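Local coordinates for protein glutamate--tRNA ligase (Methanothermobacter thermautotrophicus, PDB 3AII) that probably attaches glutamate to tRNA in two steps, first activating the amino acid with ATP and then transferring it to the acceptor end, at residues 133-138 against 165-170. Residues are numbered along the deposited sequence; the frame is centred on the assembly and turned at random.
Sequences LRIEDT and TVIQSD
Three nearly straight backbone hydrogen bonds join strands 130-135 and 164-167 in parallel: Val166 N to Leu133 O (2.9 Å), Ile135 N to Val166 O, and Gln168 N to Ile135 O, the last the straightest and already past the strand end. There Asp137 reaches across with both carboxylate oxygens. OD1 accepts a hydrogen bond from Ser169 N at 2.8 Å, though at a bent 131°, and OD2 one from Ser169 OG at 2.6 Å, each through its syn lone pair. With chi1 at 64°, Asp137 CG sits in the crowded position between backbone N and carbonyl carbon.

On the sheet face of Arg134, the extended Gln168 side chain lies alongside Glu136, amide and carboxylate planes 5° apart, with Gln168 OE1 3.3 Å from Glu136 CB. Arg134 turns side-on in a salt bridge, giving NE (2.8 Å) and NH1 to Glu136 OE2, whose CD lies in the guanidinium plane.

Farther out, Tyr148 OH of helix 147-158 hydrogen-bonds Asp137 OD2, and Arg263 hydrogen-bonds Ser169 OG. From helix 274-284, Asp281 takes a hydrogen bond from Gln168 NE2 and Asp282 a salt bridge from Arg134 NH2. An alanine in place of Asp137 would remove the bonds to Ser169 N, Ser169 OG and Tyr148 OH and would probably loosen the tie between the loop after strand 130-135 and the 3-10 segment 168-170.

The contact joins the parallel strands of a beta-alpha-beta unit in the class I catalytic domain; Arg134's buried charge is probably largely offset by Glu136 and Asp282, despite nearby Arg100.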
loop_
_atom_site.group_PDB
_atom_site.type_symbol
_atom_site.label_atom_id
_atom_site.label_comp_id
_atom_site.label_asym_id
_atom_site.label_seq_id
_atom_site.Cartn_x
_atom_site.Cartn_y
_atom_site.Cartn_z
ATOM N N LEU A 133 17.325 1.023 -3.282
ATOM C CA LEU A 133 16.361 1.338 -2.224
ATOM C C LEU A 133 17.039 2.365 -1.335
ATOM O O LEU A 133 18.087 2.088 -0.781
ATOM C CB LEU A 133 16.001 0.090 -1.405
ATOM C CG LEU A 133 15.192 0.390 -0.135
ATOM C CD1 LEU A 133 13.824 1.010 -0.484
ATOM C CD2 LEU A 133 14.978 -0.882 0.689
ATOM N N ARG A 134 16.459 3.562 -1.215
ATOM C CA ARG A 134 17.044 4.583 -0.366
ATOM C C ARG A 134 16.011 4.984 0.672
ATOM O O ARG A 134 14.983 5.581 0.340
ATOM C CB ARG A 134 17.494 5.799 -1.183
ATOM C CG ARG A 134 18.141 6.900 -0.336
ATOM C CD ARG A 134 18.799 8.020 -1.194
ATOM N NE ARG A 134 17.779 8.815 -1.873
ATOM C CZ ARG A 134 17.833 9.201 -3.150
ATOM N NH1 ARG A 134 16.841 9.928 -3.661
ATOM N NH2 ARG A 134 18.862 8.858 -3.915
ATOM N N ILE A 135 16.286 4.659 1.930
ATOM C CA ILE A 135 15.357 5.000 3.000
ATOM C C ILE A 135 15.619 6.426 3.445
ATOM O O ILE A 135 16.710 6.755 3.921
ATOM C CB ILE A 135 15.518 4.076 4.217
ATOM C CG1 ILE A 135 15.436 2.602 3.810
ATOM C CG2 ILE A 135 14.473 4.421 5.265
ATOM C CD1 ILE A 135 14.151 2.219 3.185
ATOM N N GLU A 136 14.617 7.280 3.279
ATOM C CA GLU A 136 14.807 8.710 3.462
ATOM C C GLU A 136 14.325 9.133 4.854
ATOM O O GLU A 136 13.200 9.611 5.038
ATOM C CB GLU A 136 14.139 9.471 2.308
ATOM C CG GLU A 136 14.833 9.140 0.978
ATOM C CD GLU A 136 14.561 10.123 -0.159
ATOM O OE1 GLU A 136 13.549 10.862 -0.101
ATOM O OE2 GLU A 136 15.363 10.120 -1.122
ATOM N N ASP A 137 15.203 8.915 5.831
ATOM C CA ASP A 137 14.847 9.057 7.242
ATOM C C ASP A 137 15.546 10.248 7.909
ATOM O O ASP A 137 16.074 10.119 9.011
ATOM C CB ASP A 137 15.173 7.769 7.996
ATOM C CG ASP A 137 16.656 7.458 8.020
ATOM O OD1 ASP A 137 17.399 7.932 7.138
ATOM O OD2 ASP A 137 17.089 6.744 8.943
ATOM N N THR A 138 15.536 11.400 7.242
ATOM C CA THR A 138 16.189 12.608 7.771
ATOM C C THR A 138 15.270 13.558 8.550
ATOM O O THR A 138 15.642 14.715 8.802
ATOM C CB THR A 138 16.819 13.434 6.640
ATOM O OG1 THR A 138 15.812 13.716 5.667
ATOM C CG2 THR A 138 17.944 12.650 5.983
ATOM N N THR A 165 20.995 -1.030 -0.862
ATOM C CA THR A 165 20.142 -0.396 0.139
ATOM C C THR A 165 20.979 0.668 0.842
ATOM O O THR A 165 22.088 0.386 1.318
ATOM C CB THR A 165 19.622 -1.384 1.202
ATOM O OG1 THR A 165 18.740 -2.339 0.602
ATOM C CG2 THR A 165 18.830 -0.645 2.268
ATOM N N VAL A 166 20.447 1.887 0.895
ATOM C CA VAL A 166 21.162 3.021 1.460
ATOM C C VAL A 166 20.220 3.670 2.463
ATOM O O VAL A 166 19.026 3.779 2.200
ATOM C CB VAL A 166 21.526 4.030 0.357
ATOM C CG1 VAL A 166 22.096 5.317 0.952
ATOM C CG2 VAL A 166 22.525 3.418 -0.618
ATOM N N ILE A 167 20.735 4.051 3.629
ATOM C CA ILE A 167 19.884 4.707 4.630
ATOM C C ILE A 167 20.421 6.119 4.880
ATOM O O ILE A 167 21.593 6.305 5.188
ATOM C CB ILE A 167 19.832 3.903 5.941
ATOM C CG1 ILE A 167 19.230 2.510 5.701
ATOM C CG2 ILE A 167 18.975 4.624 6.995
ATOM C CD1 ILE A 167 19.385 1.586 6.905
ATOM N N GLN A 168 19.581 7.133 4.714
ATOM C CA GLN A 168 20.094 8.497 4.739
ATOM C C GLN A 168 20.682 8.926 6.081
ATOM O O GLN A 168 21.612 9.729 6.108
ATOM C CB GLN A 168 19.043 9.501 4.250
ATOM C CG GLN A 168 18.768 9.379 2.758
ATOM C CD GLN A 168 17.964 10.546 2.213
ATOM O OE1 GLN A 168 17.001 10.982 2.831
ATOM N NE2 GLN A 168 18.368 11.061 1.053
ATOM N N SER A 169 20.168 8.380 7.179
ATOM C CA SER A 169 20.700 8.786 8.476
ATOM C C SER A 169 22.110 8.246 8.708
ATOM O O SER A 169 22.794 8.678 9.632
ATOM C CB SER A 169 19.761 8.387 9.622
ATOM O OG SER A 169 19.574 6.990 9.659
ATOM N N ASP A 170 22.564 7.333 7.849
ATOM C CA ASP A 170 23.952 6.874 7.899
ATOM C C ASP A 170 24.874 7.825 7.147
ATOM O O ASP A 170 26.100 7.655 7.159
ATOM C CB ASP A 170 24.094 5.506 7.225
ATOM C CG ASP A 170 23.641 4.359 8.104
ATOM O OD1 ASP A 170 23.226 3.329 7.532
ATOM O OD2 ASP A 170 23.715 4.474 9.344
#